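PDB 3TZU: glycine cleavage system H protein 1 from Mycobacterium marinum, which probably carries the methylamine group of glycine from the P protein to the T protein of the glycine cleavage system on a covalently bound lipoyl cofactor. Local coordinates for residues Val38-Val43 with Gly111-Val116; Leu51-Leu56 with Cys69-Ser74; Glu61-Gly66 with Gly87-Val92. All coordinates share one frame; numbering follows the deposited sequence.

In the fold
Strand 36-40 enters interaction 1, and 67 residues separate segment 38-43 from its partner 111-116. Interactions 2 and 3 both lie inside the long loop that this pairing closes. After helix 42-48 the chain forms strand 51-55, which pairs with strand 68-74 in interaction 2. The short strand 62-63 lies between these two and pairs with 87-92 in interaction 3. Segments of interactions 2 and 3 therefore alternate along the chain and cross. Interactions 1 and 3 meet in one sheet, where strands 114-118 and 88-92 are neighbours. Interaction 2 belongs to the sheet that leads to the predicted lipoylation site, K76, and L113 packs against its L56 and V72.

Interaction 1 of 3, residues Val38-Val43 with Gly111-Val116; sequences VGITSV and GWLYSV
The carbonyl oxygen of V38 takes two backbone N-H groups of the opposite segment. L113 N donates a sound bond of 3.0 Å to V38 O, lying in the carbonyl plane. Y114 N adds a weak one at 3.4 Å to the same V38 O. In return V38 N gives a bond of 2.9 Å to Y114 O. Two residues thus face one, which is a classic beta bulge. It sits where strand 36-40 pairs antiparallel with strand 114-118, in the buried middle of the five-stranded sheet of the H-protein fold. V38 and Y114 point the same way from the sheet. V38 CB makes a CH-pi contact over one face of the Y114 ring, 4.0 Å from the ring centroid and offset toward the rim. V38 CG2 touches Y114 CE1 at 3.6 Å. CG of Y114 sits between its own backbone N and carbonyl carbon (chi1 67°), which helps bring the ring beside V38. V116 CG1 meets V38 CG2 from further along the strand. From the bulge itself, L113 CD1 reaches I40 CG2 at 3.9 Å, their side chains crossing at a slant. I103 of helix 101-105 packs on both. W112 sends its indole away from V38-V43 and makes a cation-pi contact with R37. Beyond the direct bonds, a water accepts from I40 N at 2.9 Å and donates to G111 O at 2.7 Å.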
loop_
_atom_site.group_PDB
_atom_site.type_symbol
_atom_site.label_atom_id
_atom_site.label_comp_id
_atom_site.label_asym_id
_atom_site.label_seq_id
_atom_site.Cartn_x
_atom_site.Cartn_y
_atom_site.Cartn_z
ATOM N N VAL A 38 -5.268 -16.889 -7.184
ATOM C CA VAL A 38 -4.728 -15.549 -7.201
ATOM C C VAL A 38 -4.843 -15.026 -5.782
ATOM O O VAL A 38 -5.803 -15.400 -5.085
ATOM C CB VAL A 38 -5.555 -14.597 -8.084
ATOM C CG1 VAL A 38 -5.072 -13.139 -7.902
ATOM C CG2 VAL A 38 -5.540 -15.034 -9.532
ATOM N N GLY A 39 -3.888 -14.182 -5.370
ATOM C CA GLY A 39 -3.922 -13.525 -4.064
ATOM C C GLY A 39 -3.096 -12.249 -4.022
ATOM O O GLY A 39 -2.598 -11.774 -5.054
ATOM N N ILE A 40 -2.942 -11.683 -2.825
ATOM C CA ILE A 40 -2.123 -10.465 -2.652
ATOM C C ILE A 40 -0.781 -10.832 -2.013
ATOM O O ILE A 40 -0.660 -11.844 -1.347
ATOM C CB ILE A 40 -2.836 -9.363 -1.879
ATOM C CG1 ILE A 40 -3.118 -9.754 -0.420
ATOM C CG2 ILE A 40 -4.141 -8.958 -2.571
ATOM C CD1 ILE A 40 -3.514 -8.568 0.448
ATOM N N THR A 41 0.235 -10.026 -2.252
ATOM C CA THR A 41 1.567 -10.315 -1.740
ATOM C C THR A 41 1.734 -9.860 -0.286
ATOM O O THR A 41 0.862 -9.189 0.300
ATOM C CB THR A 41 2.635 -9.620 -2.589
ATOM O OG1 THR A 41 2.510 -8.202 -2.401
ATOM C CG2 THR A 41 2.464 -10.005 -4.117
ATOM N N SER A 42 2.848 -10.276 0.305
ATOM C CA SER A 42 3.201 -9.885 1.630
ATOM C C SER A 42 3.456 -8.396 1.669
ATOM O O SER A 42 3.229 -7.768 2.683
ATOM C CB SER A 42 4.456 -10.635 2.092
ATOM O OG SER A 42 5.423 -10.649 1.056
ATOM N N VAL A 43 3.938 -7.837 0.576
ATOM C CA VAL A 43 4.187 -6.420 0.493
ATOM C C VAL A 43 2.859 -5.699 0.518
ATOM O O VAL A 43 2.738 -4.661 1.131
ATOM C CB VAL A 43 4.966 -6.063 -0.792
ATOM C CG1 VAL A 43 5.102 -4.538 -0.931
ATOM C CG2 VAL A 43 6.339 -6.758 -0.792
ATOM N N GLY A 111 -4.693 -17.547 2.815
ATOM C CA GLY A 111 -5.226 -16.255 2.417
ATOM C C GLY A 111 -5.427 -16.005 0.923
ATOM O O GLY A 111 -5.706 -14.880 0.524
ATOM N N TRP A 112 -5.298 -17.033 0.091
ATOM C CA TRP A 112 -5.664 -16.919 -1.328
ATOM C C TRP A 112 -7.092 -16.398 -1.451
ATOM O O TRP A 112 -7.936 -16.620 -0.562
ATOM C CB TRP A 112 -5.513 -18.273 -2.020
ATOM C CG TRP A 112 -6.519 -19.295 -1.567
ATOM C CD1 TRP A 112 -6.471 -20.096 -0.429
ATOM C CD2 TRP A 112 -7.783 -19.640 -2.211
ATOM N NE1 TRP A 112 -7.573 -20.884 -0.336
ATOM C CE2 TRP A 112 -8.404 -20.663 -1.369
ATOM C CE3 TRP A 112 -8.441 -19.218 -3.355
ATOM C CZ2 TRP A 112 -9.628 -21.239 -1.693
ATOM C CZ3 TRP A 112 -9.674 -19.805 -3.675
ATOM C CH2 TRP A 112 -10.251 -20.789 -2.866
ATOM N N LEU A 113 -7.376 -15.686 -2.536
ATOM C CA LEU A 113 -8.623 -14.912 -2.622
ATOM C C LEU A 113 -9.630 -15.538 -3.557
ATOM O O LEU A 113 -10.822 -15.506 -3.279
ATOM C CB LEU A 113 -8.321 -13.479 -3.075
ATOM C CG LEU A 113 -7.512 -12.593 -2.101
ATOM C CD1 LEU A 113 -7.349 -11.161 -2.638
ATOM C CD2 LEU A 113 -8.132 -12.587 -0.709
ATOM N N TYR A 114 -9.159 -16.075 -4.681
ATOM C CA TYR A 114 -10.029 -16.729 -5.669
ATOM C C TYR A 114 -9.225 -17.610 -6.614
ATOM O O TYR A 114 -8.006 -17.609 -6.588
ATOM C CB TYR A 114 -10.895 -15.701 -6.458
ATOM C CG TYR A 114 -10.162 -14.751 -7.388
ATOM C CD1 TYR A 114 -9.772 -15.147 -8.650
ATOM C CD2 TYR A 114 -9.901 -13.434 -7.010
ATOM C CE1 TYR A 114 -9.108 -14.275 -9.514
ATOM C CE2 TYR A 114 -9.227 -12.552 -7.860
ATOM C CZ TYR A 114 -8.833 -12.989 -9.115
ATOM O OH TYR A 114 -8.175 -12.140 -9.977
ATOM N N SER A 115 -9.918 -18.404 -7.423
ATOM C CA SER A 115 -9.262 -19.158 -8.486
ATOM C C SER A 115 -9.942 -18.819 -9.791
ATOM O O SER A 115 -11.172 -18.631 -9.836
ATOM C CB SER A 115 -9.317 -20.661 -8.236
ATOM O OG SER A 115 -10.562 -21.197 -8.620
ATOM N N VAL A 116 -9.132 -18.724 -10.838
ATOM C CA VAL A 116 -9.592 -18.352 -12.169
ATOM C C VAL A 116 -9.153 -19.436 -13.161
ATOM O O VAL A 116 -8.119 -20.072 -12.953
ATOM C CB VAL A 116 -9.052 -16.944 -12.578
ATOM C CG1 VAL A 116 -7.525 -16.862 -12.435
ATOM C CG2 VAL A 116 -9.478 -16.571 -13.987
HETATM O O HOH W 1 -3.715 -13.396 -0.571
#

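Interaction 2 of 3, residues Leu51-Leu56 with Cys69-Ser74; sequences LVFVQL and CGEVES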
loop_
_atom_site.group_PDB
_atom_site.type_symbol
_atom_site.label_atom_id
_atom_site.label_comp_id
_atom_site.label_asym_id
_atom_site.label_seq_id
_atom_site.Cartn_x
_atom_site.Cartn_y
_atom_site.Cartn_z
ATOM N N LEU A 51 -6.422 -5.813 7.738
ATOM C CA LEU A 51 -7.523 -5.985 6.803
ATOM C C LEU A 51 -8.907 -6.112 7.504
ATOM O O LEU A 51 -9.055 -6.873 8.462
ATOM C CB LEU A 51 -7.258 -7.208 5.954
ATOM C CG LEU A 51 -6.007 -7.111 5.064
ATOM C CD1 LEU A 51 -5.926 -8.279 4.084
ATOM C CD2 LEU A 51 -5.968 -5.815 4.261
ATOM N N VAL A 52 -9.904 -5.359 7.019
ATOM C CA VAL A 52 -11.234 -5.393 7.617
ATOM C C VAL A 52 -12.358 -5.821 6.668
ATOM O O VAL A 52 -13.382 -6.313 7.124
ATOM C CB VAL A 52 -11.572 -4.083 8.354
ATOM C CG1 VAL A 52 -10.672 -3.965 9.574
ATOM C CG2 VAL A 52 -11.412 -2.869 7.441
ATOM N N PHE A 53 -12.162 -5.677 5.359
ATOM C CA PHE A 53 -13.214 -6.024 4.392
ATOM C C PHE A 53 -12.588 -6.443 3.076
ATOM O O PHE A 53 -11.558 -5.898 2.669
ATOM C CB PHE A 53 -14.158 -4.829 4.192
ATOM C CG PHE A 53 -15.229 -5.041 3.147
ATOM C CD1 PHE A 53 -16.272 -5.936 3.361
ATOM C CD2 PHE A 53 -15.227 -4.297 1.984
ATOM C CE1 PHE A 53 -17.257 -6.125 2.407
ATOM C CE2 PHE A 53 -16.216 -4.480 1.022
ATOM C CZ PHE A 53 -17.235 -5.387 1.233
ATOM N N VAL A 54 -13.207 -7.441 2.444
ATOM C CA VAL A 54 -12.738 -8.003 1.192
ATOM C C VAL A 54 -13.965 -8.262 0.326
ATOM O O VAL A 54 -14.982 -8.789 0.823
ATOM C CB VAL A 54 -11.947 -9.314 1.394
ATOM C CG1 VAL A 54 -11.567 -9.905 0.050
ATOM C CG2 VAL A 54 -10.697 -9.085 2.251
ATOM N N GLN A 55 -13.872 -7.853 -0.946
ATOM C CA GLN A 55 -14.946 -7.979 -1.939
ATOM C C GLN A 55 -14.378 -8.690 -3.136
ATOM O O GLN A 55 -13.410 -8.251 -3.733
ATOM C CB GLN A 55 -15.472 -6.577 -2.317
ATOM C CG GLN A 55 -16.470 -6.500 -3.463
ATOM C CD GLN A 55 -17.527 -5.421 -3.227
ATOM O OE1 GLN A 55 -18.713 -5.744 -3.048
ATOM N NE2 GLN A 55 -17.105 -4.143 -3.164
ATOM N N LEU A 56 -14.984 -9.817 -3.476
ATOM C CA LEU A 56 -14.466 -10.672 -4.535
ATOM C C LEU A 56 -15.442 -10.724 -5.666
ATOM O O LEU A 56 -16.608 -10.417 -5.494
ATOM C CB LEU A 56 -14.203 -12.086 -4.008
ATOM C CG LEU A 56 -13.223 -12.073 -2.828
ATOM C CD1 LEU A 56 -13.147 -13.456 -2.205
ATOM C CD2 LEU A 56 -11.843 -11.594 -3.251
ATOM N N CYS A 69 -11.378 -6.055 -10.360
ATOM C CA CYS A 69 -12.394 -7.090 -10.188
ATOM C C CYS A 69 -12.772 -7.299 -8.737
ATOM O O CYS A 69 -13.413 -8.287 -8.421
ATOM C CB CYS A 69 -11.965 -8.444 -10.835
ATOM S SG CYS A 69 -10.640 -9.405 -10.017
ATOM N N GLY A 70 -12.424 -6.371 -7.863
ATOM C CA GLY A 70 -12.824 -6.439 -6.451
ATOM C C GLY A 70 -12.008 -5.484 -5.606
ATOM O O GLY A 70 -11.417 -4.542 -6.144
ATOM N N GLU A 71 -11.988 -5.711 -4.285
ATOM C CA GLU A 71 -11.197 -4.881 -3.367
ATOM C C GLU A 71 -10.756 -5.554 -2.056
ATOM O O GLU A 71 -11.389 -6.479 -1.562
ATOM C CB GLU A 71 -11.901 -3.527 -3.062
ATOM C CG GLU A 71 -13.177 -3.601 -2.277
ATOM C CD GLU A 71 -13.679 -2.241 -1.762
ATOM O OE1 GLU A 71 -14.053 -1.398 -2.631
ATOM O OE2 GLU A 71 -13.753 -2.031 -0.491
ATOM N N VAL A 72 -9.631 -5.077 -1.535
ATOM C CA VAL A 72 -9.200 -5.357 -0.184
ATOM C C VAL A 72 -9.148 -4.053 0.556
ATOM O O VAL A 72 -8.754 -3.037 0.012
ATOM C CB VAL A 72 -7.840 -6.079 -0.150
ATOM C CG1 VAL A 72 -8.009 -7.486 -0.734
ATOM C CG2 VAL A 72 -6.798 -5.295 -0.943
ATOM N N GLU A 73 -9.518 -4.073 1.820
ATOM C CA GLU A 73 -9.651 -2.848 2.560
ATOM C C GLU A 73 -9.217 -2.982 4.010
ATOM O O GLU A 73 -9.557 -3.942 4.653
ATOM C CB GLU A 73 -11.088 -2.354 2.460
ATOM C CG GLU A 73 -11.409 -1.165 3.331
ATOM C CD GLU A 73 -12.845 -0.680 3.154
ATOM O OE1 GLU A 73 -13.623 -1.379 2.476
ATOM O OE2 GLU A 73 -13.178 0.399 3.712
ATOM N N SER A 74 -8.464 -1.990 4.495
ATOM C CA SER A 74 -8.011 -1.910 5.871
ATOM C C SER A 74 -8.716 -0.763 6.502
ATOM O O SER A 74 -9.480 -0.076 5.838
ATOM C CB SER A 74 -6.491 -1.669 5.959
ATOM O OG SER A 74 -6.096 -0.446 5.334
#
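This contact is an antiparallel strand pair, L51-L56 against C69-S74, at the edge of the three-stranded sheet that carries the predicted lipoylation site near one end. Strand 51-55 is the outer strand of that sheet within the chain. Q55 and E71 form a hydrogen-bonded pair: Q55 N reaches E71 O at 2.9 Å, and E71 N returns to Q55 O. Further along, E73 O accepts two donors. V52 N bonds to E73 O at 2.8 Å in the carbonyl plane, and F53 N bonds to it at 3.2 Å, tilted from that plane. The register shifts by one residue here, a beta bulge in the lipoyl-domain sheet. One face carries F53, Q55, E71 and E73. CG of F53 is anti to the backbone N (chi1 176°), which brings the CD2 side of the ring up to the two carboxylates. E71 OE2 lies at the ring edge, in plane, 3.7 Å from F53 CD2. E73 OE1 approaches obliquely, 3.4 Å from F53 CD2, with its carboxylate plane 82° from the ring. E71 OE2 and E73 OE1 are themselves only 3.0 Å apart, which could favour protonation of one of them. Q55 CB rests on E71 CG at 3.8 Å. The other face carries V54 and V72, with I103 packing on V54 and L81 on V72. S74 OG hydrogen-bonds to L48 O and to the backbone N of K76, which carries no lipoyl group here.

Interaction 3 of 3, residues Glu61-Gly66 with Gly87-Val92; sequences ETVSAG and GQIVEV. With ACT (acetate ion), chain E.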
loop_
_atom_site.group_PDB
_atom_site.type_symbol
_atom_site.label_atom_id
_atom_site.label_comp_id
_atom_site.label_asym_id
_atom_site.label_seq_id
_atom_site.Cartn_x
_atom_site.Cartn_y
_atom_site.Cartn_z
ATOM N N GLU A 61 -18.214 -15.429 -12.946
ATOM C CA GLU A 61 -18.028 -14.162 -13.637
ATOM C C GLU A 61 -16.811 -14.287 -14.536
ATOM O O GLU A 61 -15.913 -15.072 -14.257
ATOM C CB GLU A 61 -17.871 -13.037 -12.604
ATOM C CG GLU A 61 -17.432 -11.676 -13.155
ATOM C CD GLU A 61 -17.546 -10.535 -12.139
ATOM O OE1 GLU A 61 -18.668 -10.149 -11.776
ATOM O OE2 GLU A 61 -16.510 -10.003 -11.712
ATOM N N THR A 62 -16.803 -13.554 -15.640
ATOM C CA THR A 62 -15.616 -13.436 -16.461
ATOM C C THR A 62 -14.873 -12.144 -16.100
ATOM O O THR A 62 -15.452 -11.055 -16.157
ATOM C CB THR A 62 -15.960 -13.456 -17.955
ATOM O OG1 THR A 62 -16.510 -14.737 -18.290
ATOM C CG2 THR A 62 -14.712 -13.239 -18.796
ATOM N N VAL A 63 -13.606 -12.272 -15.695
ATOM C CA VAL A 63 -12.751 -11.097 -15.480
ATOM C C VAL A 63 -11.764 -10.971 -16.630
ATOM O O VAL A 63 -11.578 -11.927 -17.414
ATOM C CB VAL A 63 -12.016 -11.123 -14.116
ATOM C CG1 VAL A 63 -13.026 -11.360 -12.990
ATOM C CG2 VAL A 63 -10.894 -12.151 -14.080
ATOM N N SER A 64 -11.165 -9.782 -16.729
ATOM C CA SER A 64 -10.143 -9.448 -17.725
ATOM C C SER A 64 -8.837 -8.961 -17.077
ATOM O O SER A 64 -8.868 -8.150 -16.167
ATOM C CB SER A 64 -10.641 -8.355 -18.644
ATOM O OG SER A 64 -11.740 -8.826 -19.386
ATOM N N ALA A 65 -7.698 -9.465 -17.571
ATOM C CA ALA A 65 -6.386 -9.022 -17.111
ATOM C C ALA A 65 -6.327 -7.487 -17.143
ATOM O O ALA A 65 -6.691 -6.868 -18.135
ATOM C CB ALA A 65 -5.268 -9.617 -17.979
ATOM N N GLY A 66 -5.882 -6.892 -16.040
ATOM C CA GLY A 66 -5.720 -5.432 -15.932
ATOM C C GLY A 66 -6.990 -4.691 -15.509
ATOM O O GLY A 66 -6.968 -3.493 -15.353
ATOM N N GLY A 87 -10.250 -14.499 -17.667
ATOM C CA GLY A 87 -10.860 -15.832 -17.546
ATOM C C GLY A 87 -12.124 -15.908 -16.704
ATOM O O GLY A 87 -12.678 -14.884 -16.314
ATOM N N GLN A 88 -12.572 -17.131 -16.425
ATOM C CA GLN A 88 -13.760 -17.342 -15.620
ATOM C C GLN A 88 -13.380 -17.615 -14.168
ATOM O O GLN A 88 -12.469 -18.391 -13.891
ATOM C CB GLN A 88 -14.580 -18.503 -16.187
ATOM C CG GLN A 88 -16.060 -18.364 -15.972
ATOM C CD GLN A 88 -16.869 -19.467 -16.647
ATOM O OE1 GLN A 88 -16.568 -19.898 -17.763
ATOM N NE2 GLN A 88 -17.913 -19.911 -15.979
ATOM N N ILE A 89 -14.080 -16.982 -13.236
ATOM C CA ILE A 89 -13.891 -17.312 -11.823
ATOM C C ILE A 89 -14.546 -18.667 -11.475
ATOM O O ILE A 89 -15.721 -18.844 -11.684
ATOM C CB ILE A 89 -14.483 -16.253 -10.895
ATOM C CG1 ILE A 89 -13.909 -14.859 -11.215
ATOM C CG2 ILE A 89 -14.238 -16.644 -9.449
ATOM C CD1 ILE A 89 -12.427 -14.713 -10.975
ATOM N N VAL A 90 -13.766 -19.554 -10.867
ATOM C CA VAL A 90 -14.153 -20.919 -10.514
ATOM C C VAL A 90 -14.408 -21.110 -9.010
ATOM O O VAL A 90 -15.320 -21.837 -8.636
ATOM C CB VAL A 90 -13.060 -21.903 -10.957
ATOM C CG1 VAL A 90 -13.420 -23.337 -10.563
ATOM C CG2 VAL A 90 -12.883 -21.802 -12.456
ATOM N N GLU A 91 -13.596 -20.476 -8.161
ATOM C CA GLU A 91 -13.803 -20.519 -6.701
ATOM C C GLU A 91 -13.446 -19.163 -6.066
ATOM O O GLU A 91 -12.663 -18.425 -6.632
ATOM C CB GLU A 91 -12.953 -21.649 -6.068
ATOM C CG GLU A 91 -13.430 -22.107 -4.674
ATOM C CD GLU A 91 -12.578 -23.229 -4.037
ATOM O OE1 GLU A 91 -11.580 -23.700 -4.671
ATOM O OE2 GLU A 91 -12.929 -23.637 -2.884
ATOM N N VAL A 92 -14.056 -18.846 -4.922
ATOM C CA VAL A 92 -13.704 -17.686 -4.093
ATOM C C VAL A 92 -13.433 -18.201 -2.689
ATOM O O VAL A 92 -14.106 -19.137 -2.241
ATOM C CB VAL A 92 -14.819 -16.604 -4.031
ATOM C CG1 VAL A 92 -14.976 -15.920 -5.385
ATOM C CG2 VAL A 92 -16.155 -17.199 -3.561
HETATM C C ACT E . -9.908 -9.930 -22.319
HETATM O O ACT E . -10.705 -10.801 -21.905
HETATM O OXT ACT E . -8.745 -9.927 -21.914
HETATM C CH3 ACT E . -10.316 -8.886 -23.312
#
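E61-V63 and G87-I89 run antiparallel, T62 facing Q88 in a non-hydrogen-bonded pair and V63 facing G87 in a hydrogen-bonded one. This short two-stranded pairing lies within the lipoyl-binding domain, at a corner where the chain passes from one sheet into strand 88-92 of another. I89 N donates to E61 O at 2.8 Å in a nearly straight bond. V63 N reaches G87 O, also at 2.8 Å, but the angle at its hydrogen is only 147°. G87 N returns a bond of 2.9 Å to V63 O, coming from above the carbonyl plane. The backbone angles of G87 would jam a CB against the carbonyl oxygen of the preceding residue, so the corner calls for glycine. Two CA-H groups add to the grip: T62 CA lies 3.3 Å from G87 O, and Q88 CA lies close to E61 O. V63 and I89 make the apolar contact, crossing at about a right angle. CG1 of V63 is anti to the carbonyl carbon (chi1 -52°) and meets I89 CD1 at 4.0 Å. A83 packs on V63, while P57 and Y114 pack on I89. T62 CG2 lies 3.6 Å from G87 O. Further along, A65 N bonds to S86 OG. An acetate, probably from the crystallisation liquor, bonds to S86 OG and accepts a weak bond from S64 OG, 3.4 Å from acetate O.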